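Local coordinates for type IV pilus assembly protein PilF (Thermus thermophilus HB8, PDB 5OIU) that probably powers type IV pilus assembly as a hexameric ATPase motor of the secretion ATPase family, binding ATP and magnesium, at residues C[173-178]-C[185-190]. Numbering follows the deposited sequence.
Sequences TQTIED and PGINQT
Glu177 and Gln189 meet through their polar ends on one face of a parallel strand pair. From CB outward, Gln189 first passes Thr175 OG1, with CG 3.3 Å from that oxygen; beyond CG the chain runs extended (chi2 177°). The amide NE2 then donates to Glu177 OE2 at 2.7 Å, on the syn side, 23° out of the carboxylate plane, and also bonds to Tyr182 O. Thr175 OG1 gives its hydrogen to the same OE2, 2.8 Å away, on the anti lone pair, so two donors grip one carboxylate oxygen. An alanine in place of Glu177 would probably leave Thr175 OG1 and Gln189 NE2 without this shared acceptor and the glutamine amide freer to turn. Along the backbones, Asn188 N bonds to Thr173 O and Thr175 N to Asn188 O, each 2.9 Å; Glu177 N reaches Thr190 O at 3.0 Å. Phe160, from the helix that follows the P-loop, packs on Glu177, Ile187 and Gln189. Strand 188-191 is outermost in this chain's sheet, but backbone bonds from Gln189 continue to the second subunit, where Thr190 OG1 bonds to Pro100 O. The two donors thus fix the carboxylate's rotation, with the Glu177 side chain about 8 Å from the bound magnesium.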
loop_
_atom_site.group_PDB
_atom_site.type_symbol
_atom_site.label_atom_id
_atom_site.label_comp_id
_atom_site.label_asym_id
_atom_site.label_seq_id
_atom_site.Cartn_x
_atom_site.Cartn_y
_atom_site.Cartn_z
ATOM N N THR C 173 -23.346 -28.066 -17.276
ATOM C CA THR C 173 -23.442 -26.654 -16.938
ATOM C C THR C 173 -24.235 -26.485 -15.650
ATOM O O THR C 173 -25.373 -26.953 -15.555
ATOM C CB THR C 173 -24.120 -25.888 -18.065
ATOM O OG1 THR C 173 -23.409 -26.152 -19.283
ATOM C CG2 THR C 173 -24.165 -24.370 -17.760
ATOM N N GLN C 174 -23.635 -25.809 -14.673
ATOM C CA GLN C 174 -24.212 -25.627 -13.346
ATOM C C GLN C 174 -24.092 -24.165 -12.924
ATOM O O GLN C 174 -22.990 -23.603 -12.939
ATOM C CB GLN C 174 -23.509 -26.535 -12.337
ATOM C CG GLN C 174 -24.014 -26.387 -10.921
ATOM C CD GLN C 174 -25.417 -26.922 -10.762
ATOM O OE1 GLN C 174 -25.651 -28.133 -10.892
ATOM N NE2 GLN C 174 -26.368 -26.027 -10.487
ATOM N N THR C 175 -25.215 -23.560 -12.536
ATOM C CA THR C 175 -25.279 -22.173 -12.093
ATOM C C THR C 175 -25.586 -22.102 -10.598
ATOM O O THR C 175 -26.140 -23.031 -10.009
ATOM C CB THR C 175 -26.355 -21.381 -12.856
ATOM O OG1 THR C 175 -27.650 -21.738 -12.364
ATOM C CG2 THR C 175 -26.339 -21.681 -14.328
ATOM N N ILE C 176 -25.213 -20.983 -9.983
ATOM C CA ILE C 176 -25.714 -20.585 -8.673
ATOM C C ILE C 176 -26.160 -19.127 -8.779
ATOM O O ILE C 176 -25.408 -18.268 -9.261
ATOM C CB ILE C 176 -24.665 -20.791 -7.556
ATOM C CG1 ILE C 176 -25.251 -20.430 -6.188
ATOM C CG2 ILE C 176 -23.374 -20.043 -7.848
ATOM C CD1 ILE C 176 -26.424 -21.274 -5.808
ATOM N N GLU C 177 -27.394 -18.854 -8.372
ATOM C CA GLU C 177 -28.062 -17.614 -8.755
ATOM C C GLU C 177 -28.873 -17.064 -7.592
ATOM O O GLU C 177 -29.398 -17.816 -6.767
ATOM C CB GLU C 177 -28.973 -17.822 -9.979
ATOM C CG GLU C 177 -28.271 -18.434 -11.178
ATOM C CD GLU C 177 -29.141 -18.460 -12.414
ATOM O OE1 GLU C 177 -29.790 -17.427 -12.707
ATOM O OE2 GLU C 177 -29.190 -19.520 -13.081
ATOM N N ASP C 178 -28.949 -15.739 -7.520
ATOM C CA ASP C 178 -29.750 -15.065 -6.501
ATOM C C ASP C 178 -30.524 -13.924 -7.130
ATOM O O ASP C 178 -30.045 -12.784 -7.179
ATOM C CB ASP C 178 -28.888 -14.532 -5.360
ATOM C CG ASP C 178 -29.710 -13.810 -4.307
ATOM O OD1 ASP C 178 -30.941 -14.022 -4.259
ATOM O OD2 ASP C 178 -29.128 -13.028 -3.529
ATOM N N PRO C 185 -33.233 -24.603 -21.104
ATOM C CA PRO C 185 -33.220 -26.065 -21.200
ATOM C C PRO C 185 -31.814 -26.617 -21.043
ATOM O O PRO C 185 -30.850 -26.076 -21.590
ATOM C CB PRO C 185 -33.747 -26.317 -22.611
ATOM C CG PRO C 185 -33.305 -25.096 -23.376
ATOM C CD PRO C 185 -33.572 -23.983 -22.398
ATOM N N GLY C 186 -31.697 -27.705 -20.287
ATOM C CA GLY C 186 -30.440 -28.425 -20.260
ATOM C C GLY C 186 -29.268 -27.736 -19.590
ATOM O O GLY C 186 -28.121 -28.056 -19.905
ATOM N N ILE C 187 -29.505 -26.785 -18.699
ATOM C CA ILE C 187 -28.506 -26.410 -17.708
ATOM C C ILE C 187 -29.118 -26.693 -16.338
ATOM O O ILE C 187 -30.344 -26.709 -16.180
ATOM C CB ILE C 187 -28.039 -24.935 -17.810
ATOM C CG1 ILE C 187 -29.171 -23.988 -17.424
ATOM C CG2 ILE C 187 -27.520 -24.608 -19.192
ATOM C CD1 ILE C 187 -28.742 -22.553 -17.349
ATOM N N ASN C 188 -28.263 -26.945 -15.352
ATOM C CA ASN C 188 -28.699 -27.197 -13.986
ATOM C C ASN C 188 -28.593 -25.908 -13.189
ATOM O O ASN C 188 -27.524 -25.289 -13.139
ATOM C CB ASN C 188 -27.857 -28.290 -13.323
ATOM C CG ASN C 188 -27.739 -29.525 -14.173
ATOM O OD1 ASN C 188 -26.652 -29.867 -14.663
ATOM N ND2 ASN C 188 -28.856 -30.204 -14.366
ATOM N N GLN C 189 -29.684 -25.509 -12.557
ATOM C CA GLN C 189 -29.694 -24.242 -11.851
ATOM C C GLN C 189 -30.034 -24.442 -10.384
ATOM O O GLN C 189 -30.895 -25.260 -10.030
ATOM C CB GLN C 189 -30.664 -23.268 -12.507
ATOM C CG GLN C 189 -30.320 -22.976 -13.952
ATOM C CD GLN C 189 -31.330 -22.052 -14.613
ATOM O OE1 GLN C 189 -32.292 -22.512 -15.224
ATOM N NE2 GLN C 189 -31.107 -20.744 -14.501
ATOM N N THR C 190 -29.342 -23.678 -9.545
ATOM C CA THR C 190 -29.418 -23.756 -8.093
ATOM C C THR C 190 -29.546 -22.339 -7.556
ATOM O O THR C 190 -28.778 -21.453 -7.952
ATOM C CB THR C 190 -28.163 -24.440 -7.529
ATOM O OG1 THR C 190 -28.162 -25.815 -7.925
ATOM C CG2 THR C 190 -28.100 -24.349 -5.999
HETATM O O HOH W 1 -25.629 -29.179 -18.826
#